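Local coordinates for virulence factor (Pectobacterium carotovorum, PDB 2W3Y), which is a palmitoylated virulence factor of a Drosophila pathogen that binds lipid vesicles and, in this structure, carries a palmitic acid, at residues T118-V123 with V215-G220; Q163-Y168 with G195-Q200; Q43-Q48 with T142-F147. All blocks are in the same frame, centred on the assembly; numbering follows the deposited sequence.

Interaction 1. Residues T118-V123 with V215-G220. With PLM (palmitic acid), chain C.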
loop_
_atom_site.group_PDB
_atom_site.type_symbol
_atom_site.label_atom_id
_atom_site.label_comp_id
_atom_site.label_asym_id
_atom_site.label_seq_id
_atom_site.Cartn_x
_atom_site.Cartn_y
_atom_site.Cartn_z
ATOM N N THR A 118 -0.121 -5.394 -20.059
ATOM C CA THR A 118 -0.434 -6.804 -20.227
ATOM C C THR A 118 -1.893 -6.952 -20.670
ATOM O O THR A 118 -2.718 -6.065 -20.445
ATOM C CB THR A 118 -0.173 -7.581 -18.914
ATOM O OG1 THR A 118 -0.070 -8.986 -19.178
ATOM C CG2 THR A 118 -1.274 -7.325 -17.877
ATOM N N THR A 119 -2.197 -8.070 -21.318
ATOM C CA THR A 119 -3.563 -8.393 -21.713
ATOM C C THR A 119 -3.908 -9.757 -21.121
ATOM O O THR A 119 -3.246 -10.755 -21.413
ATOM C CB THR A 119 -3.745 -8.379 -23.256
ATOM O OG1 THR A 119 -3.440 -7.072 -23.769
ATOM C CG2 THR A 119 -5.178 -8.714 -23.623
ATOM N N VAL A 120 -4.929 -9.770 -20.267
ATOM C CA VAL A 120 -5.365 -10.953 -19.519
ATOM C C VAL A 120 -6.899 -11.016 -19.521
ATOM O O VAL A 120 -7.556 -10.026 -19.861
ATOM C CB VAL A 120 -4.863 -10.908 -18.044
ATOM C CG1 VAL A 120 -3.335 -11.073 -17.959
ATOM C CG2 VAL A 120 -5.314 -9.618 -17.338
ATOM N N LYS A 121 -7.464 -12.166 -19.145
ATOM C CA LYS A 121 -8.909 -12.282 -18.892
ATOM C C LYS A 121 -9.264 -11.487 -17.640
ATOM O O LYS A 121 -8.446 -11.360 -16.721
ATOM C CB LYS A 121 -9.347 -13.733 -18.649
ATOM C CG LYS A 121 -8.750 -14.788 -19.580
ATOM C CD LYS A 121 -9.284 -16.173 -19.193
ATOM C CE LYS A 121 -8.304 -17.289 -19.559
ATOM N NZ LYS A 121 -8.315 -17.586 -21.018
ATOM N N GLY A 122 -10.489 -10.969 -17.615
ATOM C CA GLY A 122 -11.036 -10.305 -16.445
ATOM C C GLY A 122 -10.832 -11.076 -15.150
ATOM O O GLY A 122 -10.509 -10.481 -14.127
ATOM N N VAL A 123 -10.992 -12.400 -15.200
ATOM C CA VAL A 123 -10.872 -13.236 -14.002
ATOM C C VAL A 123 -9.420 -13.422 -13.539
ATOM O O VAL A 123 -9.184 -13.983 -12.472
ATOM C CB VAL A 123 -11.533 -14.654 -14.186
ATOM C CG1 VAL A 123 -13.050 -14.547 -14.264
ATOM C CG2 VAL A 123 -10.956 -15.359 -15.403
ATOM N N VAL A 215 -8.983 -8.346 -21.362
ATOM C CA VAL A 215 -8.925 -6.912 -21.057
ATOM C C VAL A 215 -7.486 -6.390 -21.166
ATOM O O VAL A 215 -6.537 -7.055 -20.733
ATOM C CB VAL A 215 -9.574 -6.537 -19.671
ATOM C CG1 VAL A 215 -10.878 -7.303 -19.427
ATOM C CG2 VAL A 215 -8.620 -6.756 -18.511
ATOM N N ASN A 216 -7.327 -5.208 -21.756
ATOM C CA ASN A 216 -6.014 -4.586 -21.880
ATOM C C ASN A 216 -5.717 -3.737 -20.651
ATOM O O ASN A 216 -6.430 -2.782 -20.353
ATOM C CB ASN A 216 -5.900 -3.749 -23.168
ATOM C CG ASN A 216 -4.496 -3.161 -23.378
ATOM O OD1 ASN A 216 -3.488 -3.877 -23.343
ATOM N ND2 ASN A 216 -4.432 -1.841 -23.604
ATOM N N LEU A 217 -4.677 -4.122 -19.922
ATOM C CA LEU A 217 -4.197 -3.327 -18.798
ATOM C C LEU A 217 -2.984 -2.543 -19.259
ATOM O O LEU A 217 -1.915 -3.124 -19.496
ATOM C CB LEU A 217 -3.830 -4.224 -17.611
ATOM C CG LEU A 217 -4.855 -5.219 -17.069
ATOM C CD1 LEU A 217 -4.241 -5.991 -15.892
ATOM C CD2 LEU A 217 -6.157 -4.517 -16.654
ATOM N N GLU A 218 -3.154 -1.234 -19.408
ATOM C CA GLU A 218 -2.051 -0.332 -19.756
ATOM C C GLU A 218 -2.047 0.853 -18.794
ATOM O O GLU A 218 -2.804 1.811 -18.974
ATOM C CB GLU A 218 -2.129 0.137 -21.229
ATOM C CG GLU A 218 -0.865 0.908 -21.680
ATOM C CD GLU A 218 -0.988 1.584 -23.049
ATOM O OE1 GLU A 218 -1.945 2.361 -23.282
ATOM O OE2 GLU A 218 -0.090 1.362 -23.888
ATOM N N PHE A 219 -1.229 0.757 -17.745
ATOM C CA PHE A 219 -1.190 1.788 -16.702
ATOM C C PHE A 219 0.234 2.202 -16.421
ATOM O O PHE A 219 1.116 1.361 -16.243
ATOM C CB PHE A 219 -1.834 1.304 -15.394
ATOM C CG PHE A 219 -3.306 1.055 -15.488
ATOM C CD1 PHE A 219 -4.215 2.050 -15.138
ATOM C CD2 PHE A 219 -3.790 -0.191 -15.903
ATOM C CE1 PHE A 219 -5.591 1.818 -15.213
ATOM C CE2 PHE A 219 -5.154 -0.442 -15.985
ATOM C CZ PHE A 219 -6.067 0.571 -15.634
ATOM N N GLY A 220 0.454 3.512 -16.391
ATOM C CA GLY A 220 1.713 4.062 -15.936
ATOM C C GLY A 220 1.574 4.298 -14.447
ATOM O O GLY A 220 0.694 5.032 -14.008
HETATM C C1 PLM C . -12.693 -6.076 -10.707
HETATM O O2 PLM C . -13.862 -6.108 -11.175
HETATM C C2 PLM C . -11.731 -4.968 -11.117
HETATM C C3 PLM C . -11.442 -3.966 -10.003
HETATM C C4 PLM C . -10.506 -2.836 -10.438
HETATM C C5 PLM C . -9.040 -3.266 -10.495
HETATM C C6 PLM C . -8.214 -2.416 -11.460
HETATM C C7 PLM C . -6.718 -2.569 -11.193
HETATM C C8 PLM C . -5.852 -2.329 -12.434
HETATM C C9 PLM C . -5.111 -1.000 -12.291
HETATM C CA PLM C . -3.602 -1.141 -12.125
HETATM C CB PLM C . -3.146 -0.695 -10.740
HETATM C CC PLM C . -1.837 -1.375 -10.373
HETATM C CD PLM C . -1.815 -1.824 -8.919
HETATM C CE PLM C . -0.661 -1.156 -8.187
HETATM C CF PLM C . -0.315 -1.885 -6.897
#
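Antiparallel pairing of strands 109-121 and 214-228 joins Thr118, Thr119 and Val120 to Leu217, Asn216 and Val215 along one border of the large mixed sheet. Thr118 and Leu217 form a hydrogen-bonded pair, its bonds running from Thr118 N to Leu217 O at 2.9 Å and from Leu217 N to Thr118 O at 2.8 Å. Val120 and Val215 form the next such pair, with a short bond from Val215 N to Val120 O (2.7 Å) and a longer one from Val120 N to Val215 O (3.2 Å). Between them, in the non-hydrogen-bonded pair, Thr119 OG1 donates a weak bond of 3.2 Å to Asn216 OD1; the asparagine CG is anti to its backbone N (chi1 -176°), and the amide oxygen comes back toward the threonine. On the other face of the sheet, Thr118 and Leu217 lie side by side, and Leu217 CD1 meets Thr118 CG2 at 3.8 Å and Val120 CG2 at 4.0 Å, the valine crossing the leucine at about a right angle. Farther along the strand, C9 of the palmitic acid sits 3.7 Å above the centre of the Phe219 ring, which also meets Phe198 edge-to-face. Helix 125-134 packs on this apolar face, Ser128 touching Val120 and Leu217 and Val125 touching Val215, while strand 185-198 flanks strand 214-228 within the sheet.

Interaction 2. Residues Q163-Y168 with G195-Q200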
loop_
_atom_site.group_PDB
_atom_site.type_symbol
_atom_site.label_atom_id
_atom_site.label_comp_id
_atom_site.label_asym_id
_atom_site.label_seq_id
_atom_site.Cartn_x
_atom_site.Cartn_y
_atom_site.Cartn_z
ATOM N N GLN A 163 -16.478 12.495 -17.123
ATOM C CA GLN A 163 -15.549 12.060 -18.169
ATOM C C GLN A 163 -14.084 12.208 -17.761
ATOM O O GLN A 163 -13.183 11.760 -18.476
ATOM C CB GLN A 163 -15.794 12.854 -19.459
ATOM C CG GLN A 163 -17.124 12.572 -20.107
ATOM C CD GLN A 163 -17.268 11.126 -20.529
ATOM O OE1 GLN A 163 -18.177 10.427 -20.084
ATOM N NE2 GLN A 163 -16.361 10.667 -21.377
ATOM N N ALA A 164 -13.842 12.850 -16.629
ATOM C CA ALA A 164 -12.494 13.145 -16.188
ATOM C C ALA A 164 -11.700 11.876 -15.833
ATOM O O ALA A 164 -12.294 10.806 -15.598
ATOM C CB ALA A 164 -12.534 14.100 -15.007
ATOM N N ASN A 165 -10.372 11.984 -15.832
ATOM C CA ASN A 165 -9.529 10.892 -15.331
ATOM C C ASN A 165 -9.842 10.695 -13.854
ATOM O O ASN A 165 -10.156 11.668 -13.157
ATOM C CB ASN A 165 -8.038 11.195 -15.510
ATOM C CG ASN A 165 -7.587 11.211 -16.987
ATOM O OD1 ASN A 165 -8.271 10.708 -17.903
ATOM N ND2 ASN A 165 -6.393 11.753 -17.201
ATOM N N TYR A 166 -9.771 9.451 -13.387
ATOM C CA TYR A 166 -10.080 9.117 -11.992
ATOM C C TYR A 166 -8.796 8.611 -11.288
ATOM O O TYR A 166 -8.258 7.540 -11.611
ATOM C CB TYR A 166 -11.210 8.072 -11.929
ATOM C CG TYR A 166 -11.717 7.771 -10.529
ATOM C CD1 TYR A 166 -12.729 8.557 -9.939
ATOM C CD2 TYR A 166 -11.168 6.714 -9.778
ATOM C CE1 TYR A 166 -13.185 8.276 -8.642
ATOM C CE2 TYR A 166 -11.629 6.426 -8.505
ATOM C CZ TYR A 166 -12.620 7.202 -7.941
ATOM O OH TYR A 166 -13.045 6.898 -6.663
ATOM N N ASN A 167 -8.294 9.407 -10.350
ATOM C CA ASN A 167 -7.045 9.080 -9.638
ATOM C C ASN A 167 -7.174 7.871 -8.710
ATOM O O ASN A 167 -8.169 7.747 -7.995
ATOM C CB ASN A 167 -6.532 10.285 -8.845
ATOM C CG ASN A 167 -6.045 11.420 -9.752
ATOM O OD1 ASN A 167 -5.357 11.186 -10.737
ATOM N ND2 ASN A 167 -6.410 12.647 -9.412
ATOM N N TYR A 168 -6.154 7.016 -8.718
ATOM C CA TYR A 168 -6.218 5.695 -8.078
ATOM C C TYR A 168 -4.858 5.320 -7.500
ATOM O O TYR A 168 -3.878 5.147 -8.241
ATOM C CB TYR A 168 -6.699 4.647 -9.085
ATOM C CG TYR A 168 -6.949 3.232 -8.556
ATOM C CD1 TYR A 168 -7.807 2.994 -7.467
ATOM C CD2 TYR A 168 -6.367 2.134 -9.189
ATOM C CE1 TYR A 168 -8.045 1.673 -7.001
ATOM C CE2 TYR A 168 -6.608 0.823 -8.754
ATOM C CZ TYR A 168 -7.444 0.601 -7.651
ATOM O OH TYR A 168 -7.684 -0.704 -7.238
ATOM N N GLY A 195 0.844 5.059 -7.536
ATOM C CA GLY A 195 -0.188 5.968 -8.019
ATOM C C GLY A 195 -0.406 5.865 -9.515
ATOM O O GLY A 195 0.553 5.866 -10.291
ATOM N N THR A 196 -1.669 5.743 -9.904
ATOM C CA THR A 196 -2.059 5.758 -11.323
ATOM C C THR A 196 -3.402 6.490 -11.467
ATOM O O THR A 196 -3.810 7.241 -10.566
ATOM C CB THR A 196 -2.015 4.303 -11.963
ATOM O OG1 THR A 196 -2.038 4.360 -13.408
ATOM C CG2 THR A 196 -3.142 3.377 -11.430
ATOM N N HIS A 197 -4.061 6.319 -12.608
ATOM C CA HIS A 197 -5.389 6.865 -12.837
ATOM C C HIS A 197 -6.073 5.989 -13.887
ATOM O O HIS A 197 -5.396 5.220 -14.582
ATOM C CB HIS A 197 -5.336 8.337 -13.310
ATOM C CG HIS A 197 -4.519 8.536 -14.552
ATOM N ND1 HIS A 197 -5.077 8.581 -15.811
ATOM C CD2 HIS A 197 -3.183 8.642 -14.732
ATOM C CE1 HIS A 197 -4.124 8.744 -16.710
ATOM N NE2 HIS A 197 -2.965 8.783 -16.080
ATOM N N PHE A 198 -7.400 6.103 -13.977
ATOM C CA PHE A 198 -8.167 5.477 -15.043
ATOM C C PHE A 198 -8.597 6.583 -15.998
ATOM O O PHE A 198 -9.283 7.510 -15.591
ATOM C CB PHE A 198 -9.445 4.808 -14.513
ATOM C CG PHE A 198 -9.221 3.570 -13.697
ATOM C CD1 PHE A 198 -9.399 2.301 -14.268
ATOM C CD2 PHE A 198 -8.892 3.659 -12.339
ATOM C CE1 PHE A 198 -9.224 1.130 -13.513
ATOM C CE2 PHE A 198 -8.723 2.488 -11.562
ATOM C CZ PHE A 198 -8.879 1.221 -12.158
ATOM N N LYS A 199 -8.201 6.463 -17.258
ATOM C CA LYS A 199 -8.728 7.292 -18.347
ATOM C C LYS A 199 -10.144 6.812 -18.707
ATOM O O LYS A 199 -10.515 5.677 -18.403
ATOM C CB LYS A 199 -7.820 7.170 -19.588
ATOM C CG LYS A 199 -6.366 7.573 -19.381
ATOM C CD LYS A 199 -5.663 7.769 -20.737
ATOM C CE LYS A 199 -4.211 7.362 -20.695
ATOM N NZ LYS A 199 -3.445 8.061 -19.633
ATOM N N GLN A 200 -10.937 7.665 -19.359
ATOM C CA GLN A 200 -12.325 7.297 -19.680
ATOM C C GLN A 200 -12.462 5.888 -20.281
ATOM O O GLN A 200 -13.293 5.104 -19.837
ATOM C CB GLN A 200 -12.988 8.332 -20.614
ATOM C CG GLN A 200 -14.476 8.041 -20.870
ATOM C CD GLN A 200 -15.283 7.987 -19.582
ATOM O OE1 GLN A 200 -15.134 8.846 -18.717
ATOM N NE2 GLN A 200 -16.131 6.974 -19.445
HETATM O O HOH W 1 -10.779 10.300 -18.947
#
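A water molecule is gripped by three groups where Gln163 and Asn165 face Gln200: it donates to Gln163 O (2.9 Å) and to Asn165 OD1 (2.7 Å) and accepts from Gln200 N (2.7 Å). It bridges the two segments just beyond the open end of the hairpin formed by strands 166-179 and 185-198. Next to it the Gln163 and Gln200 side chains cross obliquely, with their amide planes not far from parallel, and Gln200 OE1 takes a hydrogen bond from Lys203 NZ. Farther in, the backbones pair directly. Tyr166 and Phe198 exchange two hydrogen bonds, as do Tyr168 and Thr196, with Thr196 N reaching Tyr168 O at 2.8 Å; in the return bond, Tyr168 N stands above the carbonyl plane of Thr196. On the face carrying Tyr168 and Phe198, Phe198 CE2 lies over the tyrosine ring, 3.4 Å from Tyr168 CD2, with the ring planes oblique at 52°. Tyr168 CG is anti to its backbone N (chi1 -175°), and the Tyr168 hydroxyl bonds to Gln43 and Tyr170. Beside His197, on the face it shares with Asn167, the amide of loop residue Asn165 runs alongside the imidazole, their planes 25° apart, with Asn165 ND2 3.7 Å from His197 ND1. The chemistry thus divides by face: Phe198 also touches palmitic acid, placing the aromatic pair at the lipid site, whereas the other face is polar and includes a buried His197 ND1 without a hydrogen-bonding partner in the model.

Interaction 3. Residues Q43-Q48 with T142-F147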
loop_
_atom_site.group_PDB
_atom_site.type_symbol
_atom_site.label_atom_id
_atom_site.label_comp_id
_atom_site.label_asym_id
_atom_site.label_seq_id
_atom_site.Cartn_x
_atom_site.Cartn_y
_atom_site.Cartn_z
ATOM N N GLN A 43 -6.597 2.628 -2.158
ATOM C CA GLN A 43 -6.807 1.248 -1.790
ATOM C C GLN A 43 -5.817 0.959 -0.653
ATOM O O GLN A 43 -4.641 0.919 -0.879
ATOM C CB GLN A 43 -6.504 0.380 -3.020
ATOM C CG GLN A 43 -7.102 -0.982 -3.016
ATOM C CD GLN A 43 -8.472 -0.976 -3.603
ATOM O OE1 GLN A 43 -8.646 -0.843 -4.830
ATOM N NE2 GLN A 43 -9.478 -1.103 -2.731
ATOM N N TYR A 44 -6.300 0.804 0.573
ATOM C CA TYR A 44 -5.427 0.497 1.714
ATOM C C TYR A 44 -5.256 -1.011 1.862
ATOM O O TYR A 44 -6.241 -1.718 2.026
ATOM C CB TYR A 44 -6.011 1.087 2.998
ATOM C CG TYR A 44 -6.053 2.595 3.055
ATOM C CD1 TYR A 44 -4.876 3.341 3.261
ATOM C CD2 TYR A 44 -7.258 3.278 2.939
ATOM C CE1 TYR A 44 -4.903 4.721 3.344
ATOM C CE2 TYR A 44 -7.292 4.691 3.012
ATOM C CZ TYR A 44 -6.102 5.384 3.202
ATOM O OH TYR A 44 -6.117 6.746 3.297
ATOM N N GLN A 45 -4.023 -1.522 1.789
ATOM C CA GLN A 45 -3.824 -2.982 1.749
ATOM C C GLN A 45 -2.643 -3.482 2.601
ATOM O O GLN A 45 -1.669 -2.760 2.821
ATOM C CB GLN A 45 -3.617 -3.468 0.301
ATOM C CG GLN A 45 -4.582 -2.872 -0.715
ATOM C CD GLN A 45 -5.837 -3.701 -0.879
ATOM O OE1 GLN A 45 -5.798 -4.757 -1.509
ATOM N NE2 GLN A 45 -6.951 -3.241 -0.304
ATOM N N THR A 46 -2.746 -4.721 3.079
ATOM C CA THR A 46 -1.636 -5.406 3.761
ATOM C C THR A 46 -1.495 -6.807 3.178
ATOM O O THR A 46 -2.385 -7.659 3.336
ATOM C CB THR A 46 -1.863 -5.519 5.290
ATOM O OG1 THR A 46 -2.136 -4.227 5.833
ATOM C CG2 THR A 46 -0.608 -6.073 5.992
ATOM N N TYR A 47 -0.392 -7.040 2.468
ATOM C CA TYR A 47 -0.179 -8.339 1.849
ATOM C C TYR A 47 0.927 -9.079 2.564
ATOM O O TYR A 47 2.047 -8.583 2.684
ATOM C CB TYR A 47 0.195 -8.216 0.375
ATOM C CG TYR A 47 -0.815 -7.479 -0.477
ATOM C CD1 TYR A 47 -2.190 -7.640 -0.270
ATOM C CD2 TYR A 47 -0.394 -6.626 -1.503
ATOM C CE1 TYR A 47 -3.130 -6.952 -1.048
ATOM C CE2 TYR A 47 -1.331 -5.943 -2.300
ATOM C CZ TYR A 47 -2.695 -6.120 -2.066
ATOM O OH TYR A 47 -3.634 -5.463 -2.840
ATOM N N GLN A 48 0.614 -10.273 3.027
ATOM C CA GLN A 48 1.657 -11.159 3.520
ATOM C C GLN A 48 1.827 -12.319 2.563
ATOM O O GLN A 48 0.855 -12.989 2.223
ATOM C CB GLN A 48 1.350 -11.651 4.932
ATOM C CG GLN A 48 2.479 -12.527 5.472
ATOM C CD GLN A 48 2.226 -13.037 6.874
ATOM O OE1 GLN A 48 1.544 -12.391 7.676
ATOM N NE2 GLN A 48 2.776 -14.211 7.179
ATOM N N THR A 142 -7.918 -16.203 -4.635
ATOM C CA THR A 142 -9.382 -16.126 -4.811
ATOM C C THR A 142 -10.069 -15.223 -3.796
ATOM O O THR A 142 -11.101 -14.619 -4.116
ATOM C CB THR A 142 -10.084 -17.522 -4.795
ATOM O OG1 THR A 142 -9.811 -18.183 -3.551
ATOM C CG2 THR A 142 -9.627 -18.376 -5.971
ATOM N N GLY A 143 -9.517 -15.150 -2.578
ATOM C CA GLY A 143 -10.002 -14.226 -1.548
ATOM C C GLY A 143 -9.851 -12.758 -1.934
ATOM O O GLY A 143 -10.803 -11.981 -1.831
ATOM N N PHE A 144 -8.653 -12.370 -2.367
ATOM C CA PHE A 144 -8.425 -11.016 -2.897
ATOM C C PHE A 144 -9.318 -10.750 -4.124
ATOM O O PHE A 144 -9.879 -9.654 -4.261
ATOM C CB PHE A 144 -6.946 -10.807 -3.234
ATOM C CG PHE A 144 -6.648 -9.478 -3.878
ATOM C CD1 PHE A 144 -6.689 -8.303 -3.129
ATOM C CD2 PHE A 144 -6.333 -9.393 -5.230
ATOM C CE1 PHE A 144 -6.417 -7.057 -3.726
ATOM C CE2 PHE A 144 -6.064 -8.147 -5.836
ATOM C CZ PHE A 144 -6.101 -6.981 -5.066
ATOM N N ALA A 145 -9.456 -11.747 -5.009
ATOM C CA ALA A 145 -10.321 -11.610 -6.190
ATOM C C ALA A 145 -11.766 -11.251 -5.835
ATOM O O ALA A 145 -12.366 -10.388 -6.494
ATOM C CB ALA A 145 -10.264 -12.857 -7.102
ATOM N N THR A 146 -12.322 -11.909 -4.810
ATOM C CA THR A 146 -13.650 -11.567 -4.295
ATOM C C THR A 146 -13.678 -10.146 -3.716
ATOM O O THR A 146 -14.617 -9.381 -3.976
ATOM C CB THR A 146 -14.186 -12.607 -3.242
ATOM O OG1 THR A 146 -14.326 -13.889 -3.868
ATOM C CG2 THR A 146 -15.536 -12.191 -2.683
ATOM N N PHE A 147 -12.659 -9.785 -2.941
ATOM C CA PHE A 147 -12.605 -8.422 -2.399
ATOM C C PHE A 147 -12.643 -7.360 -3.519
ATOM O O PHE A 147 -13.406 -6.383 -3.445
ATOM C CB PHE A 147 -11.343 -8.194 -1.552
ATOM C CG PHE A 147 -11.025 -6.736 -1.362
ATOM C CD1 PHE A 147 -11.734 -5.979 -0.428
ATOM C CD2 PHE A 147 -10.069 -6.101 -2.170
ATOM C CE1 PHE A 147 -11.481 -4.619 -0.268
ATOM C CE2 PHE A 147 -9.818 -4.730 -2.026
ATOM C CZ PHE A 147 -10.528 -3.999 -1.079
#
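Phe144 meets Gln45 and Tyr47 with its ring corner CE1, which lies 3.3 Å from Gln45 OE1 and 3.3 Å from Tyr47 OH. The amide oxygen approaches the edge of the phenyl ring near its plane, where it faces the electropositive rim. The Tyr47 ring turns its edge toward the face of Phe144 in an offset edge-to-face pair, centroids 5.8 Å apart and planes at 86°. One helical turn on, Phe147 CZ receives Gln43 NE2 at its edge, 3.5 Å away, while Gln45 NE2 stands 3.7 Å from Phe147 CE2. CB of both phenylalanines points toward the strand, and CG continues anti to the backbone N (chi1 176° in Phe144). In the next shell, Tyr47 OH donates to Gln45 OE1 at 2.6 Å, in the carbonyl plane and on a lone pair, and Gln45 NE2 donates to Tyr44 O at 2.9 Å from above the peptide plane; these two bonds fix the rotation of the amide. Gln43 is held likewise, its OE1 by Tyr168 and its NE2 by Ser260 O. Ala126 and Ile130 of helix 125-134 also touch Phe144, and Phe262 meets the ring of Phe147. Strand 40-49 therefore presents buried amides to the start of helix 142-159, their polar ends bonded to Tyr44, Tyr47, Tyr168 and Ser260, while the helix contributes only aromatic carbon to the contact.

In the fold
From the N terminus, strand 40-49 comes first, and interaction 3 closes a long loop when helix 142-159 returns to it. Segment 118-123 lies within that loop, but its partner 215-220 comes after the helix, so interactions 1 and 3 cross along the chain. Interaction 2 follows interaction 3 in series, pairing the two strands of a hairpin, and falls wholly within the span bridged by interaction 1. All three reach the same mixed sheet. Interactions 1 and 2 touch through neighbouring strands, where Gly220 O meets Thr196 OG1; interactions 2 and 3 touch through the Tyr168-Gln43 pair. Interactions 1 and 2 reach the palmitic acid through Phe219 and Phe198, while interaction 3 joins helix 142-159 to the same sheet farther from it.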